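Local coordinates for MutT/nudix family protein (Enterococcus faecalis, PDB 2FML), which is of unknown function but combines a Nudix domain with an NrtR-type winged helix domain, and so may be a Nudix-related DNA-binding regulator, at residues A[55-60]-A[132-137]; A[70-75]-A[143-148]. All coordinates share one frame; numbering follows the deposited sequence.

How the contacts relate
Both contacts belong to the Nudix domain and involve the same mixed sheet, contact 1 by a loop lying against it; their centres are about 13 Å apart. Strand 55-63 is the common element: it runs antiparallel to strand 143-154 on one flank and reaches strand 72-78 towards its end. Contact 1 packs the loop after strand 123-131 against the first half of strand 55-63, whereas contact 2 spans that strand's far end, from 70-75 to 143-148. A probable hydrogen bond from Leu60 N to His147 O (3.0 Å) joins them through the sheet, and another from Trp148 NE1 to Glu135 O (3.0 Å) ties in the loop. Strand 72-78 leads on towards helix 85-97, which carries the Nudix-box sequence.

Contact 1: residues A[55-60]-A[132-137]; sequences QLKVLL and IGEEPL
Lys57 reaches from strand 55-63 to the carboxylate of Glu134 in the loop 132-137. Its CB already points at the loop, and with CG beside the backbone N (chi1 -46°) and the rest of the chain extended, the side chain runs past Cys48 of the neighbouring strand 39-50. CB and CG stop short of Glu134. CD is the first atom to meet it, 3.7 Å from Glu134 OE2, and CE comes to 3.5 Å from that same oxygen. At the tip, Lys57 NZ forms a salt bridge to Glu134 OE2 at 3.0 Å, arriving on the syn side but 33° out of the carboxylate plane. The other oxygen, Glu134 OE1, accepts a hydrogen bond from Asn50 ND2. Glu134 itself is the centre of an inverse gamma turn. Further along, Leu59 and Leu137 meet tip to tip through one methyl each, CD1 of Leu59 lying 3.8 Å from CD2 of Leu137; Val146 packs on Leu59 and Trp148 on Leu137. Each carboxylate oxygen thus has its own partner, which should limit its rotation, and a charged contact and a small apolar one join the loop to the strand, beside the bond from Trp148 NE1 to Glu135 O.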
loop_
_atom_site.group_PDB
_atom_site.type_symbol
_atom_site.label_atom_id
_atom_site.label_comp_id
_atom_site.label_asym_id
_atom_site.label_seq_id
_atom_site.Cartn_x
_atom_site.Cartn_y
_atom_site.Cartn_z
ATOM N N GLN A 55 -25.650 1.956 -11.887
ATOM C CA GLN A 55 -24.771 0.801 -12.112
ATOM C C GLN A 55 -23.348 1.206 -11.817
ATOM O O GLN A 55 -22.858 2.123 -12.449
ATOM C CB GLN A 55 -24.872 0.265 -13.560
ATOM C CG GLN A 55 -25.628 -1.093 -13.773
ATOM C CD GLN A 55 -26.542 -1.153 -15.102
ATOM O OE1 GLN A 55 -26.095 -0.793 -16.210
ATOM N NE2 GLN A 55 -27.818 -1.615 -14.956
ATOM N N LEU A 56 -22.718 0.547 -10.835
ATOM C CA LEU A 56 -21.275 0.561 -10.711
ATOM C C LEU A 56 -20.709 -0.301 -11.836
ATOM O O LEU A 56 -21.261 -1.343 -12.169
ATOM C CB LEU A 56 -20.812 -0.027 -9.394
ATOM C CG LEU A 56 -21.062 0.667 -8.058
ATOM C CD1 LEU A 56 -20.529 -0.278 -6.934
ATOM C CD2 LEU A 56 -20.389 2.020 -7.953
ATOM N N LYS A 57 -19.629 0.146 -12.453
ATOM C CA LYS A 57 -18.975 -0.673 -13.464
ATOM C C LYS A 57 -17.473 -0.732 -13.178
ATOM O O LYS A 57 -16.921 0.126 -12.492
ATOM C CB LYS A 57 -19.266 -0.164 -14.888
ATOM C CG LYS A 57 -20.703 0.177 -15.189
ATOM C CD LYS A 57 -21.042 -0.014 -16.646
ATOM C CE LYS A 57 -22.426 0.527 -16.949
ATOM N NZ LYS A 57 -22.862 0.500 -18.398
ATOM N N VAL A 58 -16.822 -1.777 -13.682
ATOM C CA VAL A 58 -15.391 -1.946 -13.529
ATOM C C VAL A 58 -14.815 -2.347 -14.907
ATOM O O VAL A 58 -15.452 -3.108 -15.634
ATOM C CB VAL A 58 -15.065 -3.004 -12.439
ATOM C CG1 VAL A 58 -15.690 -4.378 -12.803
ATOM C CG2 VAL A 58 -13.495 -3.088 -12.206
ATOM N N LEU A 59 -13.669 -1.784 -15.284
ATOM C CA LEU A 59 -13.114 -2.056 -16.602
ATOM C C LEU A 59 -12.293 -3.369 -16.572
ATOM O O LEU A 59 -11.449 -3.535 -15.676
ATOM C CB LEU A 59 -12.238 -0.886 -17.069
ATOM C CG LEU A 59 -11.724 -0.906 -18.496
ATOM C CD1 LEU A 59 -11.156 0.425 -18.839
ATOM C CD2 LEU A 59 -10.621 -1.985 -18.560
ATOM N N LEU A 60 -12.556 -4.262 -17.524
ATOM C CA LEU A 60 -11.803 -5.541 -17.674
ATOM C C LEU A 60 -11.363 -5.633 -19.122
ATOM O O LEU A 60 -11.995 -5.065 -19.987
ATOM C CB LEU A 60 -12.651 -6.778 -17.355
ATOM C CG LEU A 60 -13.183 -6.949 -15.940
ATOM C CD1 LEU A 60 -13.916 -8.283 -15.772
ATOM C CD2 LEU A 60 -12.011 -6.840 -14.895
ATOM N N ILE A 132 -13.563 7.230 -11.947
ATOM C CA ILE A 132 -13.538 8.020 -13.167
ATOM C C ILE A 132 -14.928 8.017 -13.832
ATOM O O ILE A 132 -15.861 7.403 -13.316
ATOM C CB ILE A 132 -12.404 7.528 -14.154
ATOM C CG1 ILE A 132 -12.639 6.083 -14.660
ATOM C CG2 ILE A 132 -11.017 7.603 -13.460
ATOM C CD1 ILE A 132 -12.208 5.852 -16.131
ATOM N N GLY A 133 -15.080 8.749 -14.936
ATOM C CA GLY A 133 -16.277 8.642 -15.752
ATOM C C GLY A 133 -16.231 7.378 -16.586
ATOM O O GLY A 133 -15.170 6.753 -16.729
ATOM N N GLU A 134 -17.393 7.008 -17.125
ATOM C CA GLU A 134 -17.561 5.894 -18.039
ATOM C C GLU A 134 -17.086 6.316 -19.429
ATOM O O GLU A 134 -17.898 6.558 -20.339
ATOM C CB GLU A 134 -19.029 5.444 -18.089
ATOM C CG GLU A 134 -19.203 3.978 -18.512
ATOM C CD GLU A 134 -20.652 3.487 -18.594
ATOM O OE1 GLU A 134 -21.551 4.025 -17.924
ATOM O OE2 GLU A 134 -20.902 2.513 -19.338
ATOM N N GLU A 135 -15.760 6.403 -19.590
ATOM C CA GLU A 135 -15.137 6.905 -20.833
ATOM C C GLU A 135 -15.333 5.929 -21.972
ATOM O O GLU A 135 -15.538 4.736 -21.720
ATOM C CB GLU A 135 -13.636 7.136 -20.672
ATOM C CG GLU A 135 -13.183 7.604 -19.328
ATOM C CD GLU A 135 -12.765 9.032 -19.305
ATOM O OE1 GLU A 135 -11.546 9.270 -19.136
ATOM O OE2 GLU A 135 -13.642 9.909 -19.455
ATOM N N PRO A 136 -15.295 6.432 -23.226
ATOM C CA PRO A 136 -15.094 5.567 -24.394
ATOM C C PRO A 136 -13.755 4.811 -24.299
ATOM O O PRO A 136 -12.752 5.308 -23.758
ATOM C CB PRO A 136 -15.083 6.544 -25.588
ATOM C CG PRO A 136 -14.781 7.849 -25.001
ATOM C CD PRO A 136 -15.431 7.842 -23.624
ATOM N N LEU A 137 -13.760 3.594 -24.801
ATOM C CA LEU A 137 -12.660 2.687 -24.544
ATOM C C LEU A 137 -12.094 2.310 -25.909
ATOM O O LEU A 137 -12.858 2.115 -26.820
ATOM C CB LEU A 137 -13.205 1.451 -23.809
ATOM C CG LEU A 137 -13.908 1.661 -22.477
ATOM C CD1 LEU A 137 -14.331 0.301 -21.866
ATOM C CD2 LEU A 137 -12.997 2.432 -21.494
#

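Contact 2: residues A[70-75]-A[143-148]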
loop_
_atom_site.group_PDB
_atom_site.type_symbol
_atom_site.label_atom_id
_atom_site.label_comp_id
_atom_site.label_asym_id
_atom_site.label_seq_id
_atom_site.Cartn_x
_atom_site.Cartn_y
_atom_site.Cartn_z
ATOM N N ASN A 70 -7.167 -15.242 -23.448
ATOM C CA ASN A 70 -8.618 -15.276 -23.539
ATOM C C ASN A 70 -9.372 -15.144 -22.212
ATOM O O ASN A 70 -10.599 -15.102 -22.179
ATOM C CB ASN A 70 -9.076 -16.523 -24.339
ATOM C CG ASN A 70 -8.710 -16.434 -25.829
ATOM O OD1 ASN A 70 -8.436 -15.362 -26.357
ATOM N ND2 ASN A 70 -8.707 -17.581 -26.505
ATOM N N SER A 71 -8.645 -15.070 -21.113
ATOM C CA SER A 71 -9.259 -14.823 -19.833
ATOM C C SER A 71 -9.498 -13.298 -19.722
ATOM O O SER A 71 -8.778 -12.526 -20.323
ATOM C CB SER A 71 -8.360 -15.327 -18.693
ATOM O OG SER A 71 -8.266 -16.735 -18.687
ATOM N N TRP A 72 -10.483 -12.904 -18.925
ATOM C CA TRP A 72 -10.682 -11.521 -18.540
ATOM C C TRP A 72 -9.775 -11.170 -17.360
ATOM O O TRP A 72 -9.433 -12.017 -16.536
ATOM C CB TRP A 72 -12.177 -11.218 -18.238
ATOM C CG TRP A 72 -13.047 -11.488 -19.424
ATOM C CD1 TRP A 72 -13.671 -12.682 -19.725
ATOM C CD2 TRP A 72 -13.364 -10.584 -20.505
ATOM N NE1 TRP A 72 -14.350 -12.567 -20.912
ATOM C CE2 TRP A 72 -14.203 -11.291 -21.402
ATOM C CE3 TRP A 72 -13.035 -9.246 -20.796
ATOM C CZ2 TRP A 72 -14.704 -10.707 -22.585
ATOM C CZ3 TRP A 72 -13.549 -8.666 -21.960
ATOM C CH2 TRP A 72 -14.385 -9.388 -22.831
ATOM N N ALA A 73 -9.364 -9.912 -17.318
ATOM C CA ALA A 73 -8.271 -9.529 -16.483
ATOM C C ALA A 73 -8.361 -8.020 -16.223
ATOM O O ALA A 73 -8.959 -7.314 -17.005
ATOM C CB ALA A 73 -6.930 -9.886 -17.190
ATOM N N LEU A 74 -7.729 -7.519 -15.165
ATOM C CA LEU A 74 -7.433 -6.053 -15.115
ATOM C C LEU A 74 -6.424 -5.640 -16.168
ATOM O O LEU A 74 -5.540 -6.440 -16.561
ATOM C CB LEU A 74 -6.963 -5.577 -13.713
ATOM C CG LEU A 74 -7.909 -5.983 -12.545
ATOM C CD1 LEU A 74 -7.194 -5.939 -11.184
ATOM C CD2 LEU A 74 -9.218 -5.113 -12.500
ATOM N N PRO A 75 -6.521 -4.385 -16.637
ATOM C CA PRO A 75 -5.459 -3.876 -17.491
ATOM C C PRO A 75 -4.191 -3.705 -16.628
ATOM O O PRO A 75 -4.304 -3.374 -15.475
ATOM C CB PRO A 75 -5.990 -2.507 -17.922
ATOM C CG PRO A 75 -6.986 -2.130 -16.876
ATOM C CD PRO A 75 -7.593 -3.399 -16.399
ATOM N N ALA A 143 -5.116 -6.529 -25.964
ATOM C CA ALA A 143 -6.431 -6.664 -25.430
ATOM C C ALA A 143 -7.326 -7.008 -26.578
ATOM O O ALA A 143 -7.391 -6.245 -27.559
ATOM C CB ALA A 143 -6.854 -5.366 -24.776
ATOM N N LYS A 144 -7.979 -8.165 -26.476
ATOM C CA LYS A 144 -8.906 -8.666 -27.512
ATOM C C LYS A 144 -10.239 -7.939 -27.387
ATOM O O LYS A 144 -10.969 -7.778 -28.334
ATOM C CB LYS A 144 -9.172 -10.162 -27.307
ATOM C CG LYS A 144 -8.622 -11.094 -28.341
ATOM C CD LYS A 144 -9.164 -12.503 -28.090
ATOM C CE LYS A 144 -10.350 -12.857 -28.977
ATOM N NZ LYS A 144 -10.487 -14.351 -29.078
ATOM N N GLU A 145 -10.570 -7.552 -26.175
ATOM C CA GLU A 145 -11.747 -6.753 -25.900
ATOM C C GLU A 145 -11.462 -5.969 -24.643
ATOM O O GLU A 145 -10.597 -6.343 -23.834
ATOM C CB GLU A 145 -12.947 -7.622 -25.597
ATOM C CG GLU A 145 -13.267 -8.652 -26.613
ATOM C CD GLU A 145 -14.738 -8.807 -26.712
ATOM O OE1 GLU A 145 -15.291 -9.625 -25.929
ATOM O OE2 GLU A 145 -15.336 -8.079 -27.545
ATOM N N VAL A 146 -12.193 -4.882 -24.502
ATOM C CA VAL A 146 -12.099 -4.005 -23.346
ATOM C C VAL A 146 -13.524 -3.498 -23.094
ATOM O O VAL A 146 -14.186 -3.004 -23.990
ATOM C CB VAL A 146 -11.017 -2.836 -23.499
ATOM C CG1 VAL A 146 -11.428 -1.812 -24.541
ATOM C CG2 VAL A 146 -10.805 -2.160 -22.152
ATOM N N HIS A 147 -14.001 -3.670 -21.873
ATOM C CA HIS A 147 -15.403 -3.344 -21.597
ATOM C C HIS A 147 -15.513 -2.873 -20.188
ATOM O O HIS A 147 -14.758 -3.304 -19.300
ATOM C CB HIS A 147 -16.303 -4.572 -21.734
ATOM C CG HIS A 147 -16.357 -5.164 -23.105
ATOM N ND1 HIS A 147 -15.982 -6.473 -23.370
ATOM C CD2 HIS A 147 -16.772 -4.642 -24.290
ATOM C CE1 HIS A 147 -16.166 -6.722 -24.661
ATOM N NE2 HIS A 147 -16.621 -5.625 -25.241
ATOM N N TRP A 148 -16.519 -2.043 -19.969
ATOM C CA TRP A 148 -16.995 -1.707 -18.642
ATOM C C TRP A 148 -17.938 -2.829 -18.237
ATOM O O TRP A 148 -19.020 -2.963 -18.795
ATOM C CB TRP A 148 -17.773 -0.366 -18.703
ATOM C CG TRP A 148 -16.886 0.850 -18.784
ATOM C CD1 TRP A 148 -16.735 1.724 -19.864
ATOM C CD2 TRP A 148 -16.040 1.357 -17.741
ATOM N NE1 TRP A 148 -15.824 2.698 -19.544
ATOM C CE2 TRP A 148 -15.401 2.511 -18.246
ATOM C CE3 TRP A 148 -15.749 0.933 -16.425
ATOM C CZ2 TRP A 148 -14.501 3.248 -17.488
ATOM C CZ3 TRP A 148 -14.865 1.677 -15.665
ATOM C CH2 TRP A 148 -14.272 2.855 -16.204
#
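The six-membered ring of Trp72 pushes its outer edge in between Glu145 and His147, and this is where the contact is tight. Trp72 CH2 is the leading atom: it lies 3.4 Å from His147 ND1 and 3.6 Å from Glu145 CB. The two rings meet rim to rim, centroids 5.5 Å apart and planes inclined by 41°, so neither sits over the face of the other. With Glu145 CG beside the backbone N (chi1 -54°) and the chain bent at chi2, the carboxylate folds round to the edge of the indole, its plane turned 49° from that of the ring, and Glu145 OE1 stands near the ring plane, 3.2 Å from Trp72 CH2. The same oxygen lies in the plane of the imidazole, at its edge. A negative oxygen beside the C-H rim of the indole is probably a mildly favourable electrostatic arrangement, although no hydrogen bond crosses the contact. Outside the two segments, Phe149 packs edge-to-face with Trp72, and His162 stacks on His147.

Asn70 and Lys144, by contrast, make the loose, solvent-exposed end. The amide oxygen Asn70 OD1 rests 3.4 Å from Lys144 CD and 3.6 Å from Lys144 NZ, brushing the side of a lysine chain bent at chi3, with no hydrogen bond to NZ. Here strand 143-154 turns a corner at Lys144.

Between the two segments runs strand 55-63, whose Gln62 is touched by Trp72, Lys144 and Glu145. The side chains therefore bridge over an intervening strand of the mixed sheet, an arrangement belonging to the Nudix fold, in which the strand that carries Trp72 leads into the loop-helix-loop of the Nudix box.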